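Local structure of kinesin-like protein (Caenorhabditis elegans, 5X3E) at residues K302-P307 / S322-S327. The protein is a kinesin-6 motor protein that probably uses ATP binding and hydrolysis to move along microtubules. Numbering follows the deposited sequence.
Sequences KLVMAP and SQIIVS. With SO4 (sulfate ion), chain C.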
ATOM      1  N   LYS A 302       2.255  -8.527  -4.694  1.00 45.19           N
ATOM      2  CA  LYS A 302       2.819  -9.770  -4.187  1.00 48.18           C
ATOM      3  C   LYS A 302       3.865 -10.303  -5.153  1.00 44.55           C
ATOM      4  O   LYS A 302       3.590 -10.477  -6.346  1.00 40.27           O
ATOM      5  CB  LYS A 302       1.733 -10.823  -3.970  1.00 37.63           C
ATOM      6  CG  LYS A 302       0.657 -10.402  -2.999  1.00 38.69           C
ATOM      7  CD  LYS A 302      -0.387 -11.491  -2.855  1.00 40.31           C
ATOM      8  CE  LYS A 302      -1.459 -11.076  -1.861  1.00 52.16           C
ATOM      9  NZ  LYS A 302      -2.462 -12.149  -1.646  1.00 45.30           N
ATOM     10  N   LEU A 303       5.049 -10.583  -4.628  1.00 38.82           N
ATOM     11  CA  LEU A 303       6.116 -11.211  -5.393  1.00 45.34           C
ATOM     12  C   LEU A 303       6.143 -12.684  -5.004  1.00 45.62           C
ATOM     13  O   LEU A 303       6.673 -13.052  -3.953  1.00 46.34           O
ATOM     14  CB  LEU A 303       7.451 -10.524  -5.125  1.00 35.27           C
ATOM     15  CG  LEU A 303       8.644 -11.063  -5.910  1.00 33.80           C
ATOM     16  CD1 LEU A 303       8.389 -10.905  -7.391  1.00 33.53           C
ATOM     17  CD2 LEU A 303       9.924 -10.350  -5.498  1.00 34.72           C
ATOM     18  N   VAL A 304       5.549 -13.522  -5.847  1.00 53.51           N
ATOM     19  CA  VAL A 304       5.478 -14.961  -5.607  1.00 47.90           C
ATOM     20  C   VAL A 304       6.734 -15.600  -6.191  1.00 47.80           C
ATOM     21  O   VAL A 304       6.932 -15.600  -7.409  1.00 48.72           O
ATOM     22  CB  VAL A 304       4.215 -15.562  -6.228  1.00 38.52           C
ATOM     23  CG1 VAL A 304       4.201 -17.082  -6.048  1.00 40.10           C
ATOM     24  CG2 VAL A 304       2.969 -14.893  -5.648  1.00 38.87           C
ATOM     25  N   MET A 305       7.565 -16.179  -5.329  1.00 37.66           N
ATOM     26  CA  MET A 305       8.853 -16.730  -5.727  1.00 50.05           C
ATOM     27  C   MET A 305       8.923 -18.225  -5.436  1.00 58.35           C
ATOM     28  O   MET A 305       8.245 -18.730  -4.538  1.00 57.26           O
ATOM     29  CB  MET A 305      10.007 -16.006  -5.012  1.00 40.92           C
ATOM     30  CG  MET A 305      10.264 -14.600  -5.535  1.00 50.42           C
ATOM     31  SD  MET A 305      11.139 -13.523  -4.382  1.00 51.71           S
ATOM     32  CE  MET A 305      12.565 -14.521  -4.031  1.00 84.02           C
ATOM     33  N   ALA A 306       9.737 -18.932  -6.217  1.00 47.37           N
ATOM     34  CA  ALA A 306      10.010 -20.346  -5.988  1.00 53.15           C
ATOM     35  C   ALA A 306      11.391 -20.664  -6.541  1.00 56.85           C
ATOM     36  O   ALA A 306      11.835 -20.020  -7.499  1.00 41.34           O
ATOM     37  CB  ALA A 306       8.959 -21.256  -6.640  1.00 40.98           C
ATOM     38  N   PRO A 307      12.090 -21.639  -5.961  1.00 43.16           N
ATOM     39  CA  PRO A 307      13.436 -21.981  -6.438  1.00 40.29           C
ATOM     40  C   PRO A 307      13.441 -22.357  -7.912  1.00 54.68           C
ATOM     41  O   PRO A 307      12.613 -23.147  -8.373  1.00 63.29           O
ATOM     42  CB  PRO A 307      13.827 -23.172  -5.556  1.00 41.67           C
ATOM     43  CG  PRO A 307      13.033 -22.994  -4.316  1.00 43.75           C
ATOM     44  CD  PRO A 307      11.736 -22.362  -4.729  1.00 53.48           C
ATOM     45  N   SER A 322       5.531 -26.217  -1.811  1.00 56.89           N
ATOM     46  CA  SER A 322       5.890 -25.847  -0.446  1.00 53.24           C
ATOM     47  C   SER A 322       7.150 -24.996  -0.406  1.00 54.66           C
ATOM     48  O   SER A 322       7.432 -24.361   0.615  1.00 56.72           O
ATOM     49  CB  SER A 322       6.076 -27.100   0.409  1.00 55.57           C
ATOM     50  OG  SER A 322       7.267 -27.785   0.057  1.00 68.07           O
ATOM     51  N   GLN A 323       7.914 -24.975  -1.491  1.00 60.59           N
ATOM     52  CA  GLN A 323       9.093 -24.134  -1.587  1.00 58.08           C
ATOM     53  C   GLN A 323       8.768 -22.684  -1.910  1.00 45.05           C
ATOM     54  O   GLN A 323       9.677 -21.849  -1.890  1.00 45.62           O
ATOM     55  CB  GLN A 323      10.030 -24.698  -2.653  1.00 61.10           C
ATOM     56  CG  GLN A 323      10.567 -26.071  -2.305  1.00 64.59           C
ATOM     57  CD  GLN A 323      11.431 -26.038  -1.065  1.00 72.06           C
ATOM     58  OE1 GLN A 323      11.001 -26.434   0.015  1.00 73.66           O
ATOM     59  NE2 GLN A 323      12.661 -25.557  -1.217  1.00 87.29           N
ATOM     60  N   ILE A 324       7.501 -22.365  -2.179  1.00 45.12           N
ATOM     61  CA  ILE A 324       7.117 -21.016  -2.583  1.00 43.43           C
ATOM     62  C   ILE A 324       7.331 -20.033  -1.437  1.00 50.93           C
ATOM     63  O   ILE A 324       6.958 -20.300  -0.287  1.00 63.44           O
ATOM     64  CB  ILE A 324       5.655 -21.000  -3.056  1.00 44.01           C
ATOM     65  CG1 ILE A 324       5.519 -21.715  -4.403  1.00 51.63           C
ATOM     66  CG2 ILE A 324       5.117 -19.573  -3.126  1.00 44.91           C
ATOM     67  CD1 ILE A 324       4.111 -21.684  -4.972  1.00 49.49           C
ATOM     68  N   ILE A 325       7.930 -18.885  -1.752  1.00 59.72           N
ATOM     69  CA  ILE A 325       8.058 -17.763  -0.830  1.00 55.14           C
ATOM     70  C   ILE A 325       7.323 -16.574  -1.434  1.00 47.08           C
ATOM     71  O   ILE A 325       7.479 -16.286  -2.626  1.00 52.15           O
ATOM     72  CB  ILE A 325       9.532 -17.411  -0.557  1.00 51.61           C
ATOM     73  CG1 ILE A 325      10.218 -18.548   0.200  1.00 57.78           C
ATOM     74  CG2 ILE A 325       9.636 -16.107   0.218  1.00 41.21           C
ATOM     75  CD1 ILE A 325      11.717 -18.385   0.318  1.00 72.47           C
ATOM     76  N   VAL A 326       6.511 -15.897  -0.625  1.00 52.20           N
ATOM     77  CA  VAL A 326       5.714 -14.756  -1.067  1.00 45.86           C
ATOM     78  C   VAL A 326       6.055 -13.561  -0.190  1.00 45.70           C
ATOM     79  O   VAL A 326       5.990 -13.654   1.040  1.00 60.00           O
ATOM     80  CB  VAL A 326       4.202 -15.058  -1.011  1.00 44.18           C
ATOM     81  CG1 VAL A 326       3.390 -13.831  -1.394  1.00 40.79           C
ATOM     82  CG2 VAL A 326       3.849 -16.240  -1.913  1.00 42.70           C
ATOM     83  N   SER A 327       6.420 -12.447  -0.817  1.00 44.38           N
ATOM     84  CA  SER A 327       6.621 -11.192  -0.111  1.00 49.82           C
ATOM     85  C   SER A 327       5.640 -10.153  -0.640  1.00 51.80           C
ATOM     86  O   SER A 327       5.167 -10.242  -1.776  1.00 57.10           O
ATOM     87  CB  SER A 327       8.070 -10.694  -0.246  1.00 42.34           C
ATOM     88  OG  SER A 327       8.421 -10.492  -1.602  1.00 57.91           O
TER
HETATM   89  S   SO4 C 501      -5.284 -10.289   0.100  1.00 54.03           S
HETATM   90  O1  SO4 C 501      -4.207 -11.275   0.201  1.00 72.43           O
HETATM   91  O2  SO4 C 501      -4.718  -8.947  -0.010  1.00 86.74           O
HETATM   92  O3  SO4 C 501      -6.115 -10.350   1.295  1.00 87.81           O
HETATM   93  O4  SO4 C 501      -6.110 -10.573  -1.065  1.00 47.79           O
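Val304 carries the apolar centre, its two methyls divided between two partners. CG1, anti to the backbone N (chi1 176°), meets Ile324 CG2 at 3.9 Å where the two side chains cross obliquely, while CG2 lies beside Val326 CG2, both valines pointing the same way. Apolar residues suit this face because Phe162 and Phe170 of the 162-172 hairpin pack on it, and beta-branched ones suit the extended backbone. Ala306, which also touches Phe162, adds a single methyl, its CB against Ile324 CG1. At the end of strand 296-307, the Pro307 ring crosses Gln323 at about a right angle, with CD 3.6 Å from Gln323 CB; an alanine here would lose the CG and CD contacts and probably leave this strand end less rigid. Strands 296-307 and 325-333 are antiparallel neighbours in the central mixed sheet of the kinesin motor domain. Leu303 pairs with Ser327 and Met305 with Ile325 through two hydrogen bonds each, with Met305 N to Ile325 O at 2.7 Å nearly along the C=O axis. Ser327 is small and polar: its OG lies 3.7 Å from Leu303 CB and hydrogen-bonds to Leu108 O. At the polar edge, the Lys302 chain, extended beyond CG, brings NZ to Asp261 in a salt bridge and to O1 of a sulfate, probably from the crystallisation liquor, at 2.7 Å.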